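Local coordinates for fucolectin-related protein (Streptococcus pneumoniae, PDB 2WMF), which probably hydrolyses host carbohydrate blood-group antigens as the catalytic module of a family 98 glycoside hydrolase, at residues M264-S269 with A490-S495; N429-Y434 with M447-T452. All coordinates share one frame; numbering follows the deposited sequence.

Contact 1. Residues M264-S269 with A490-S495; sequences MRSYAS and AMWALS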
ATOM      1  N   MET A 264       6.794   3.619 -20.866  1.00  9.61           N
ATOM      2  CA  MET A 264       5.769   2.853 -20.132  1.00  9.49           C
ATOM      3  C   MET A 264       6.369   1.627 -19.456  1.00  8.64           C
ATOM      4  O   MET A 264       5.848   1.171 -18.440  1.00  8.93           O
ATOM      5  CB  MET A 264       4.584   2.428 -21.018  1.00  9.04           C
ATOM      6  CG  MET A 264       3.693   3.569 -21.419  1.00 10.22           C
ATOM      7  SD  MET A 264       2.223   3.053 -22.308  1.00 13.23           S
ATOM      8  CE  MET A 264       2.990   2.741 -23.912  1.00 13.03           C
ATOM      9  N   ARG A 265       7.472   1.096 -19.986  1.00  8.31           N
ATOM     10  CA  ARG A 265       8.096  -0.050 -19.343  1.00  8.69           C
ATOM     11  C   ARG A 265       8.512   0.267 -17.878  1.00  8.25           C
ATOM     12  O   ARG A 265       8.655  -0.635 -17.044  1.00  8.34           O
ATOM     13  CB  ARG A 265       9.250  -0.533 -20.198  1.00  8.55           C
ATOM     14  CG  ARG A 265       8.792  -1.150 -21.472  1.00  8.96           C
ATOM     15  CD  ARG A 265       9.931  -1.573 -22.363  1.00 10.04           C
ATOM     16  NE  ARG A 265      10.565  -0.414 -22.985  1.00  9.73           N
ATOM     17  CZ  ARG A 265      11.403  -0.484 -24.029  1.00  9.38           C
ATOM     18  NH1 ARG A 265      11.774  -1.654 -24.505  1.00 10.98           N
ATOM     19  NH2 ARG A 265      11.883   0.629 -24.566  1.00 11.26           N
ATOM     20  N   SER A 266       8.725   1.544 -17.580  1.00  8.89           N
ATOM     21  CA  SER A 266       9.032   1.981 -16.218  1.00  8.58           C
ATOM     22  C   SER A 266       7.940   1.604 -15.225  1.00  8.62           C
ATOM     23  O   SER A 266       8.232   1.251 -14.068  1.00  9.11           O
ATOM     24  CB  SER A 266       9.347   3.493 -16.180  1.00  8.20           C
ATOM     25  OG  SER A 266      10.435   3.843 -17.044  1.00  7.64           O
ATOM     26  N   TYR A 267       6.669   1.650 -15.634  1.00  8.53           N
ATOM     27  CA  TYR A 267       5.630   1.284 -14.658  1.00  8.69           C
ATOM     28  C   TYR A 267       5.559  -0.225 -14.413  1.00  8.05           C
ATOM     29  O   TYR A 267       4.852  -0.690 -13.499  1.00  9.39           O
ATOM     30  CB  TYR A 267       4.261   1.872 -14.996  1.00  9.20           C
ATOM     31  CG  TYR A 267       3.527   1.399 -16.232  1.00  9.49           C
ATOM     32  CD1 TYR A 267       3.286   0.045 -16.482  1.00  9.66           C
ATOM     33  CD2 TYR A 267       2.916   2.341 -17.099  1.00 10.29           C
ATOM     34  CE1 TYR A 267       2.543  -0.360 -17.614  1.00  9.87           C
ATOM     35  CE2 TYR A 267       2.160   1.937 -18.218  1.00  9.89           C
ATOM     36  CZ  TYR A 267       1.976   0.600 -18.484  1.00  8.95           C
ATOM     37  OH  TYR A 267       1.183   0.224 -19.563  1.00 10.54           O
ATOM     38  N   ALA A 268       6.307  -0.996 -15.224  1.00  7.66           N
ATOM     39  CA  ALA A 268       6.430  -2.440 -15.061  1.00  7.89           C
ATOM     40  C   ALA A 268       7.796  -2.844 -14.487  1.00  6.66           C
ATOM     41  O   ALA A 268       8.200  -4.015 -14.562  1.00  7.40           O
ATOM     42  CB  ALA A 268       6.122  -3.164 -16.429  1.00  8.12           C
ATOM     43  N   SER A 269       8.464  -1.870 -13.844  1.00  7.91           N
ATOM     44  CA  SER A 269       9.810  -2.054 -13.365  1.00  7.70           C
ATOM     45  C   SER A 269      10.055  -1.849 -11.853  1.00  8.45           C
ATOM     46  O   SER A 269      11.142  -2.109 -11.359  1.00  9.22           O
ATOM     47  CB  SER A 269      10.785  -1.210 -14.190  1.00  7.75           C
ATOM     48  OG  SER A 269      10.779  -1.614 -15.562  1.00  7.86           O
ATOM     49  N   ALA A 490      14.883  -8.262 -20.244  1.00  8.96           N
ATOM     50  CA  ALA A 490      14.269  -8.635 -21.528  1.00  9.14           C
ATOM     51  C   ALA A 490      13.269  -7.567 -22.019  1.00  8.58           C
ATOM     52  O   ALA A 490      13.263  -7.175 -23.190  1.00  9.47           O
ATOM     53  CB  ALA A 490      13.612  -9.994 -21.456  1.00  9.94           C
ATOM     54  N   MET A 491      12.431  -7.076 -21.105  1.00  8.58           N
ATOM     55  CA  MET A 491      11.423  -6.121 -21.482  1.00  8.69           C
ATOM     56  C   MET A 491      12.103  -4.828 -21.989  1.00  8.78           C
ATOM     57  O   MET A 491      11.687  -4.220 -23.010  1.00  9.47           O
ATOM     58  CB  MET A 491      10.517  -5.824 -20.271  1.00  7.82           C
ATOM     59  CG  MET A 491       9.459  -4.765 -20.541  1.00  9.31           C
ATOM     60  SD  MET A 491       8.414  -4.488 -19.097  1.00  9.74           S
ATOM     61  CE  MET A 491       9.692  -4.007 -17.902  1.00  9.82           C
ATOM     62  N   TRP A 492      13.171  -4.422 -21.297  1.00  9.68           N
ATOM     63  CA  TRP A 492      13.892  -3.191 -21.656  1.00  9.65           C
ATOM     64  C   TRP A 492      14.669  -3.326 -22.946  1.00  9.74           C
ATOM     65  O   TRP A 492      15.012  -2.299 -23.526  1.00 11.32           O
ATOM     66  CB  TRP A 492      14.777  -2.710 -20.500  1.00  9.62           C
ATOM     67  CG  TRP A 492      13.969  -1.995 -19.451  1.00  8.78           C
ATOM     68  CD1 TRP A 492      13.586  -2.462 -18.219  1.00  9.99           C
ATOM     69  CD2 TRP A 492      13.362  -0.706 -19.601  1.00  8.75           C
ATOM     70  NE1 TRP A 492      12.803  -1.515 -17.585  1.00  8.53           N
ATOM     71  CE2 TRP A 492      12.654  -0.432 -18.419  1.00  8.77           C
ATOM     72  CE3 TRP A 492      13.370   0.250 -20.622  1.00  7.83           C
ATOM     73  CZ2 TRP A 492      11.938   0.734 -18.242  1.00  8.28           C
ATOM     74  CZ3 TRP A 492      12.662   1.407 -20.445  1.00  9.05           C
ATOM     75  CH2 TRP A 492      11.981   1.662 -19.233  1.00  8.37           C
ATOM     76  N   ALA A 493      14.942  -4.565 -23.372  1.00  8.95           N
ATOM     77  CA  ALA A 493      15.687  -4.843 -24.621  1.00  9.78           C
ATOM     78  C   ALA A 493      14.838  -4.786 -25.890  1.00  9.74           C
ATOM     79  O   ALA A 493      15.383  -4.774 -26.993  1.00 10.91           O
ATOM     80  CB  ALA A 493      16.488  -6.197 -24.504  1.00  9.64           C
ATOM     81  N   LEU A 494      13.520  -4.724 -25.752  1.00  9.68           N
ATOM     82  CA  LEU A 494      12.627  -4.786 -26.894  1.00  9.66           C
ATOM     83  C   LEU A 494      12.752  -3.537 -27.748  1.00  9.28           C
ATOM     84  O   LEU A 494      12.899  -2.442 -27.214  1.00  9.28           O
ATOM     85  CB  LEU A 494      11.158  -4.868 -26.419  1.00 10.61           C
ATOM     86  CG  LEU A 494      10.728  -6.016 -25.514  1.00  9.68           C
ATOM     87  CD1 LEU A 494       9.208  -5.854 -25.169  1.00 11.36           C
ATOM     88  CD2 LEU A 494      10.974  -7.327 -26.203  1.00  9.20           C
ATOM     89  N   SER A 495      12.629  -3.708 -29.058  1.00 10.02           N
ATOM     90  CA  SER A 495      12.470  -2.589 -29.976  1.00 10.34           C
ATOM     91  C   SER A 495      11.045  -2.058 -29.929  1.00 11.63           C
ATOM     92  O   SER A 495      10.108  -2.812 -29.650  1.00 12.58           O
ATOM     93  CB  SER A 495      12.761  -3.074 -31.406  1.00 10.65           C
ATOM     94  OG  SER A 495      14.103  -3.459 -31.560  1.00 12.79           O
TER
HETATM   95  O   HOH W   1      12.547   0.347 -27.502  1.00 13.78           O
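Arg265 crosses the Trp492 indole at a slant, its aliphatic part against both Trp492 and Met491 and its guanidinium still under the indole rim. Arg265 CB sits over one face of the indole, 3.6 Å from the centroid of the Trp492 six-membered ring, a CH-pi contact. Farther out the chain bends at chi3 (-74°), and the guanidinium plane is turned 29° from that of the indole, with Trp492 CE3 over one of its faces. Arg265 NH1 donates to two carbonyls, Met491 O and Leu494 O, each at 3.0 Å; the first bond lies on a lone pair of its acceptor. NH2 pairs with Asp263 and reaches Leu494 O again through a water. Residues 264-269 precede helix 272-283 of the (beta/alpha)8 barrel, whereas helix 489-493 belongs to the C-terminal part of the chain, so the arginine ties the backbone of 490-495, at Met491 O and Leu494 O, to the barrel. At the other end of the indole, Trp492 NE1 donates to Ser269 OG (2.9 Å), which itself donates to Arg265 O. Met491 runs past Arg265 in the opposite direction, its CG 3.7 Å from Arg265 CD, and its SD rests 3.8 Å from Ala268 CB.

Contact 2. Residues N429-Y434 with M447-T452; sequences NSWYIY and MLPMYT
Trp431 of strand 430-434 lays its indole against Leu448 and Pro449 of strand 444-449. These strands belong to different antiparallel sheets, which face each other here as in a beta-sandwich; the short segments run nearly antiparallel, at 162°, with their axes 9.8 Å apart at the closest point. Leu448 lies over one face of the indole. Leu448 CB is 4.0 Å from the centroid of the Trp431 five-membered ring in a CH-pi contact, and its CD2 stands above the middle of the ring system. The other methyl, Leu448 CD1, meets Ile433 CD1 tip to tip at 3.6 Å while also touching Trp431 CG, so that one leucine bridges two side chains directed inward from the facing strand. The one hydrogen bond between the segments engages the indole's polar edge: Trp431 NE1 donates to Pro449 O at 3.0 Å, with an N-H...O angle of 145° and the oxygen only 9° out of the ring plane.

The rim of the indole has other neighbours too. Met450, bent at both chi2 and chi3, brings SD to the edge of the pyrrole ring, 3.7 Å from Trp431 CD1, in a Met-aromatic contact. Farther along the rim, Trp431 CZ2 approaches the edge of the Tyr451 ring, 3.9 Å from Tyr451 CE2, the two side chains crossing at about a right angle.

Beyond this first shell, backbone hydrogen bonds of Trp431 with Val470 and of Ile433 with Ala468 hold strand 430-434 to strand 467-472. Arg426 makes cation-pi contacts with both Trp431 and Tyr451, and Ala424 of the adjacent strand touches Trp431 and Leu448. The Glu472 carboxylate holds residues 451-452 with both oxygens, OE2 accepting from Tyr451 N and OE1 hydrogen-bonded to Thr452 OG1.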
ATOM      1  N   ASN A 429       4.456  -8.619  19.181  1.00  8.15           N
ATOM      2  CA  ASN A 429       5.448  -9.694  19.345  1.00  7.86           C
ATOM      3  C   ASN A 429       6.175 -10.036  18.065  1.00  7.47           C
ATOM      4  O   ASN A 429       6.726 -11.116  17.953  1.00  8.62           O
ATOM      5  CB  ASN A 429       4.808 -10.971  19.938  1.00  7.99           C
ATOM      6  CG  ASN A 429       3.709 -11.566  19.065  1.00  8.72           C
ATOM      7  OD1 ASN A 429       2.924 -10.860  18.465  1.00 12.65           O
ATOM      8  ND2 ASN A 429       3.622 -12.877  19.049  1.00  9.43           N
ATOM      9  N   SER A 430       6.214  -9.092  17.125  1.00  7.74           N
ATOM     10  CA  SER A 430       6.894  -9.316  15.854  1.00  6.99           C
ATOM     11  C   SER A 430       7.866  -8.182  15.465  1.00  6.69           C
ATOM     12  O   SER A 430       7.705  -7.031  15.904  1.00  7.38           O
ATOM     13  CB  SER A 430       5.898  -9.452  14.719  1.00  8.52           C
ATOM     14  OG  SER A 430       4.979 -10.492  14.933  1.00  7.97           O
ATOM     15  N   TRP A 431       8.839  -8.541  14.626  1.00  7.47           N
ATOM     16  CA  TRP A 431       9.667  -7.600  13.917  1.00  7.24           C
ATOM     17  C   TRP A 431       9.249  -7.594  12.454  1.00  6.15           C
ATOM     18  O   TRP A 431       9.126  -8.655  11.832  1.00  7.68           O
ATOM     19  CB  TRP A 431      11.153  -8.019  13.969  1.00  7.60           C
ATOM     20  CG  TRP A 431      11.870  -7.739  15.263  1.00  7.86           C
ATOM     21  CD1 TRP A 431      12.370  -8.681  16.176  1.00  9.24           C
ATOM     22  CD2 TRP A 431      12.280  -6.470  15.728  1.00  7.86           C
ATOM     23  NE1 TRP A 431      13.036  -8.035  17.201  1.00  9.10           N
ATOM     24  CE2 TRP A 431      13.037  -6.678  16.943  1.00  9.75           C
ATOM     25  CE3 TRP A 431      12.131  -5.176  15.238  1.00  9.23           C
ATOM     26  CZ2 TRP A 431      13.616  -5.640  17.637  1.00  8.73           C
ATOM     27  CZ3 TRP A 431      12.736  -4.139  15.944  1.00  9.09           C
ATOM     28  CH2 TRP A 431      13.440  -4.378  17.142  1.00 10.99           C
ATOM     29  N   TYR A 432       9.083  -6.388  11.905  1.00  6.59           N
ATOM     30  CA  TYR A 432       8.811  -6.146  10.482  1.00  7.43           C
ATOM     31  C   TYR A 432      10.069  -5.438   9.907  1.00  7.45           C
ATOM     32  O   TYR A 432      10.494  -4.399  10.421  1.00  8.31           O
ATOM     33  CB  TYR A 432       7.549  -5.285  10.281  1.00  7.79           C
ATOM     34  CG  TYR A 432       6.311  -6.119  10.459  1.00  7.47           C
ATOM     35  CD1 TYR A 432       5.705  -6.694   9.352  1.00  8.01           C
ATOM     36  CD2 TYR A 432       5.836  -6.465  11.726  1.00  9.00           C
ATOM     37  CE1 TYR A 432       4.644  -7.576   9.473  1.00  8.27           C
ATOM     38  CE2 TYR A 432       4.742  -7.364  11.880  1.00  7.10           C
ATOM     39  CZ  TYR A 432       4.146  -7.922  10.767  1.00  8.74           C
ATOM     40  OH  TYR A 432       3.094  -8.814  10.909  1.00  9.32           O
ATOM     41  N   ILE A 433      10.642  -6.014   8.852  1.00  7.87           N
ATOM     42  CA  ILE A 433      11.993  -5.694   8.416  1.00  7.80           C
ATOM     43  C   ILE A 433      12.055  -5.554   6.887  1.00  7.05           C
ATOM     44  O   ILE A 433      11.429  -6.333   6.163  1.00  7.63           O
ATOM     45  CB  ILE A 433      12.956  -6.844   8.804  1.00  8.16           C
ATOM     46  CG1 ILE A 433      12.901  -7.119  10.309  1.00  9.15           C
ATOM     47  CG2 ILE A 433      14.361  -6.589   8.324  1.00  8.76           C
ATOM     48  CD1 ILE A 433      12.850  -8.585  10.616  1.00  9.02           C
ATOM     49  N   TYR A 434      12.855  -4.611   6.405  1.00  7.18           N
ATOM     50  CA  TYR A 434      13.254  -4.585   4.998  1.00  7.50           C
ATOM     51  C   TYR A 434      14.545  -3.815   4.752  1.00  7.23           C
ATOM     52  O   TYR A 434      14.999  -3.024   5.566  1.00  7.09           O
ATOM     53  CB  TYR A 434      12.136  -4.129   4.067  1.00  7.71           C
ATOM     54  CG  TYR A 434      11.457  -2.779   4.251  1.00  8.80           C
ATOM     55  CD1 TYR A 434      12.169  -1.576   4.130  1.00  8.00           C
ATOM     56  CD2 TYR A 434      10.063  -2.685   4.503  1.00  8.23           C
ATOM     57  CE1 TYR A 434      11.541  -0.345   4.294  1.00  7.09           C
ATOM     58  CE2 TYR A 434       9.424  -1.458   4.615  1.00  8.29           C
ATOM     59  CZ  TYR A 434      10.147  -0.277   4.500  1.00  8.55           C
ATOM     60  OH  TYR A 434       9.516   0.944   4.575  1.00  8.48           O
ATOM     61  N   MET A 447      20.611  -6.180  13.483  1.00  9.55           N
ATOM     62  CA  MET A 447      20.767  -7.048  14.667  1.00  8.60           C
ATOM     63  C   MET A 447      19.620  -6.685  15.589  1.00  9.04           C
ATOM     64  O   MET A 447      19.537  -5.569  16.074  1.00  9.54           O
ATOM     65  CB  MET A 447      22.110  -6.800  15.364  1.00 10.53           C
ATOM     66  CG  MET A 447      22.379  -7.791  16.460  1.00 12.76           C
ATOM     67  SD  MET A 447      21.492  -7.605  18.009  1.00 20.32           S
ATOM     68  CE  MET A 447      21.762  -5.877  18.536  1.00 19.96           C
ATOM     69  N   LEU A 448      18.734  -7.664  15.781  1.00  8.95           N
ATOM     70  CA  LEU A 448      17.481  -7.513  16.485  1.00  8.95           C
ATOM     71  C   LEU A 448      17.496  -8.248  17.832  1.00  8.12           C
ATOM     72  O   LEU A 448      17.458  -9.479  17.887  1.00  9.10           O
ATOM     73  CB  LEU A 448      16.375  -8.096  15.614  1.00  8.89           C
ATOM     74  CG  LEU A 448      16.237  -7.669  14.159  1.00  7.67           C
ATOM     75  CD1 LEU A 448      15.133  -8.450  13.420  1.00 10.99           C
ATOM     76  CD2 LEU A 448      16.037  -6.157  14.043  1.00  9.50           C
ATOM     77  N   PRO A 449      17.539  -7.481  18.929  1.00  9.55           N
ATOM     78  CA  PRO A 449      17.285  -8.098  20.241  1.00  9.49           C
ATOM     79  C   PRO A 449      15.924  -8.787  20.190  1.00  9.97           C
ATOM     80  O   PRO A 449      15.003  -8.323  19.498  1.00 10.23           O
ATOM     81  CB  PRO A 449      17.217  -6.898  21.193  1.00 10.97           C
ATOM     82  CG  PRO A 449      17.951  -5.775  20.494  1.00 11.71           C
ATOM     83  CD  PRO A 449      17.664  -6.021  19.028  1.00 10.49           C
ATOM     84  N   MET A 450      15.795  -9.885  20.921  1.00  9.23           N
ATOM     85  CA  MET A 450      14.548 -10.633  20.925  1.00  9.31           C
ATOM     86  C   MET A 450      13.914 -10.558  22.312  1.00  8.91           C
ATOM     87  O   MET A 450      14.576 -10.254  23.298  1.00  9.73           O
ATOM     88  CB  MET A 450      14.799 -12.080  20.477  1.00  9.37           C
ATOM     89  CG  MET A 450      15.345 -12.180  18.987  1.00 12.07           C
ATOM     90  SD  MET A 450      14.153 -11.560  17.762  1.00 11.17           S
ATOM     91  CE  MET A 450      13.238 -13.094  17.532  1.00 13.30           C
ATOM     92  N   TYR A 451      12.600 -10.760  22.348  1.00  7.59           N
ATOM     93  CA  TYR A 451      11.786 -10.446  23.545  1.00  8.29           C
ATOM     94  C   TYR A 451      11.321 -11.709  24.268  1.00  8.85           C
ATOM     95  O   TYR A 451      10.626 -11.628  25.280  1.00  9.46           O
ATOM     96  CB  TYR A 451      10.589  -9.573  23.163  1.00  8.39           C
ATOM     97  CG  TYR A 451      10.940  -8.148  22.680  1.00  9.35           C
ATOM     98  CD1 TYR A 451      10.474  -7.024  23.356  1.00  9.78           C
ATOM     99  CD2 TYR A 451      11.718  -7.951  21.516  1.00  7.97           C
ATOM    100  CE1 TYR A 451      10.752  -5.718  22.912  1.00  8.37           C
ATOM    101  CE2 TYR A 451      11.996  -6.645  21.057  1.00  8.50           C
ATOM    102  CZ  TYR A 451      11.545  -5.544  21.762  1.00 10.81           C
ATOM    103  OH  TYR A 451      11.833  -4.260  21.309  1.00 10.45           O
ATOM    104  N   THR A 452      11.746 -12.853  23.761  1.00  8.41           N
ATOM    105  CA  THR A 452      11.548 -14.163  24.394  1.00  8.11           C
ATOM    106  C   THR A 452      12.907 -14.870  24.449  1.00  8.79           C
ATOM    107  O   THR A 452      13.860 -14.486  23.770  1.00 10.20           O
ATOM    108  CB  THR A 452      10.590 -15.056  23.596  1.00  7.88           C
ATOM    109  OG1 THR A 452      11.153 -15.360  22.299  1.00  9.21           O
ATOM    110  CG2 THR A 452       9.210 -14.387  23.431  1.00  9.73           C
TER

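Overall arrangement
Contact 1 is the more buried of the two and joins the two family regions of the chain, a barrel loop to the short helix 489-493; contact 2 lies wholly within the C-terminal family region, between two sheets, and is more exposed at Tyr451. They share no helix or strand. The centres of contact 1 and contact 2 are 37 Å apart and their nearest atoms about 16 Å, although along the chain contact 2 falls inside the loop closed by contact 1. Each uses a tryptophan whose indole N-H is hydrogen-bonded, to a serine hydroxyl in contact 1 and a backbone carbonyl in contact 2. Charge enters contact 1 directly, through an arginine, whereas the pairing across contact 2 is mainly apolar.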